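PDB 6FN6: fatty acid synthase 1, isoform A from Drosophila melanogaster, which probably catalyses the NADPH-dependent de novo synthesis of long-chain saturated fatty acids, the part here being its dehydratase, enoylreductase and ketoreductase modifying region. Local coordinates for residues V515-D519 against A520-K524. Numbering follows the deposited sequence.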
loop_
_atom_site.group_PDB
_atom_site.type_symbol
_atom_site.label_atom_id
_atom_site.label_comp_id
_atom_site.label_asym_id
_atom_site.label_seq_id
_atom_site.Cartn_x
_atom_site.Cartn_y
_atom_site.Cartn_z
ATOM N N VAL A 515 -59.666 -42.662 -37.322
ATOM C CA VAL A 515 -59.405 -43.164 -38.665
ATOM C C VAL A 515 -59.046 -41.983 -39.562
ATOM O O VAL A 515 -59.921 -41.271 -40.053
ATOM C CB VAL A 515 -60.615 -43.947 -39.210
ATOM C CG1 VAL A 515 -60.310 -44.533 -40.581
ATOM C CG2 VAL A 515 -61.007 -45.048 -38.236
ATOM N N PHE A 516 -57.747 -41.778 -39.756
ATOM C CA PHE A 516 -57.241 -40.615 -40.479
ATOM C C PHE A 516 -56.771 -41.000 -41.883
ATOM O O PHE A 516 -55.857 -41.810 -42.037
ATOM C CB PHE A 516 -56.094 -39.969 -39.697
ATOM C CG PHE A 516 -55.755 -38.580 -40.152
ATOM C CD1 PHE A 516 -54.916 -38.371 -41.232
ATOM C CD2 PHE A 516 -56.262 -37.482 -39.481
ATOM C CE1 PHE A 516 -54.602 -37.090 -41.646
ATOM C CE2 PHE A 516 -55.949 -36.198 -39.887
ATOM C CZ PHE A 516 -55.117 -36.002 -40.969
ATOM N N VAL A 517 -57.392 -40.414 -42.900
ATOM C CA VAL A 517 -57.065 -40.736 -44.285
ATOM C C VAL A 517 -56.689 -39.473 -45.054
ATOM O O VAL A 517 -57.536 -38.622 -45.321
ATOM C CB VAL A 517 -58.242 -41.461 -44.973
ATOM C CG1 VAL A 517 -57.887 -41.826 -46.402
ATOM C CG2 VAL A 517 -58.646 -42.700 -44.182
ATOM N N GLN A 518 -55.416 -39.366 -45.424
ATOM C CA GLN A 518 -54.923 -38.186 -46.124
ATOM C C GLN A 518 -55.552 -38.049 -47.504
ATOM O O GLN A 518 -56.101 -37.001 -47.844
ATOM C CB GLN A 518 -53.399 -38.234 -46.258
ATOM C CG GLN A 518 -52.651 -38.241 -44.938
ATOM C CD GLN A 518 -51.162 -38.003 -45.116
ATOM O OE1 GLN A 518 -50.671 -37.897 -46.240
ATOM N NE2 GLN A 518 -50.438 -37.915 -44.006
ATOM N N ASP A 519 -55.474 -39.112 -48.297
ATOM C CA ASP A 519 -55.968 -39.075 -49.668
ATOM C C ASP A 519 -57.494 -39.061 -49.666
ATOM O O ASP A 519 -58.125 -39.971 -49.126
ATOM C CB ASP A 519 -55.449 -40.273 -50.461
ATOM C CG ASP A 519 -55.537 -40.058 -51.956
ATOM O OD1 ASP A 519 -56.144 -39.048 -52.370
ATOM O OD2 ASP A 519 -55.005 -40.894 -52.716
ATOM N N ALA A 520 -58.088 -38.039 -50.275
ATOM C CA ALA A 520 -59.541 -37.905 -50.260
ATOM C C ALA A 520 -60.214 -38.910 -51.192
ATOM O O ALA A 520 -61.411 -39.169 -51.070
ATOM C CB ALA A 520 -59.939 -36.488 -50.642
ATOM N N LYS A 521 -59.448 -39.469 -52.124
ATOM C CA LYS A 521 -59.971 -40.499 -53.015
ATOM C C LYS A 521 -59.612 -41.869 -52.445
ATOM O O LYS A 521 -58.504 -42.368 -52.639
ATOM C CB LYS A 521 -59.440 -40.330 -54.442
ATOM C CG LYS A 521 -57.940 -40.440 -54.578
ATOM C CD LYS A 521 -57.425 -39.584 -55.719
ATOM C CE LYS A 521 -55.911 -39.470 -55.687
ATOM N NZ LYS A 521 -55.397 -38.607 -56.786
ATOM N N ALA A 522 -60.555 -42.461 -51.725
ATOM C CA ALA A 522 -60.349 -43.760 -51.103
ATOM C C ALA A 522 -61.700 -44.330 -50.707
ATOM O O ALA A 522 -62.674 -43.585 -50.584
ATOM C CB ALA A 522 -59.432 -43.642 -49.895
ATOM N N GLU A 523 -61.768 -45.642 -50.509
ATOM C CA GLU A 523 -63.030 -46.274 -50.152
ATOM C C GLU A 523 -63.578 -45.584 -48.915
ATOM O O GLU A 523 -62.841 -45.334 -47.959
ATOM C CB GLU A 523 -62.852 -47.773 -49.889
ATOM C CG GLU A 523 -62.475 -48.598 -51.110
ATOM C CD GLU A 523 -60.998 -48.513 -51.449
ATOM O OE1 GLU A 523 -60.275 -47.739 -50.786
ATOM O OE2 GLU A 523 -60.560 -49.226 -52.376
ATOM N N LYS A 524 -64.870 -45.273 -48.931
ATOM C CA LYS A 524 -65.490 -44.594 -47.806
ATOM C C LYS A 524 -65.253 -45.436 -46.567
ATOM O O LYS A 524 -65.024 -46.642 -46.670
ATOM C CB LYS A 524 -66.991 -44.395 -48.040
ATOM C CG LYS A 524 -67.336 -43.636 -49.311
ATOM C CD LYS A 524 -66.768 -42.226 -49.304
ATOM C CE LYS A 524 -67.181 -41.464 -50.551
ATOM N NZ LYS A 524 -66.660 -40.072 -50.550
#
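Strand 512-517 ends at Val517, the backbone turns away at Gln518, and an Asx turn follows from Asp519 to Lys521, a side-chain carboxylate taking the backbone N-H two residues further on. The bond from Lys521 N to Asp519 OD1 is weak, at 3.3 Å, although nearly straight, with an N-H...O angle of 166°. With CG anti to the backbone N (chi1 -161°), the carboxylate of Asp519 lies beside the carbonyl carbon, where OD1 can meet Lys521 N. The side chain of Lys521 then passes obliquely across the same carboxylate. Its CG lies 3.2 Å from Asp519 OD1, and further along, after a bend at chi2, CE is 3.4 Å from Asp519 OD2. The ammonium group stops short of a salt bridge, Lys521 NZ being 4.5 Å from Asp519 OD1, so any electrostatic attraction is probably diffuse and at this exposed place partly screened by solvent. A small apolar touch lies beyond the turn, where the chain has come round far enough for Ala522 CB to meet the buried Val517 at CG1, 4.2 Å away.

The example illustrates how a strand can hand over to a loop at the carboxyl end of a parallel strand in a Rossmann-type domain, here the pseudo-ketoreductase part of the synthase. Gln489 of strand 483-489 touches both Val517 and Ala522 and bonds weakly to Ala520 O, while Tyr532 hydrogen-bonds Glu523 O, linking the loop to helix 530-536, whose Tyr532 also touches Val517; strand 512-517 itself runs parallel to its neighbours 483-489 and 542-546.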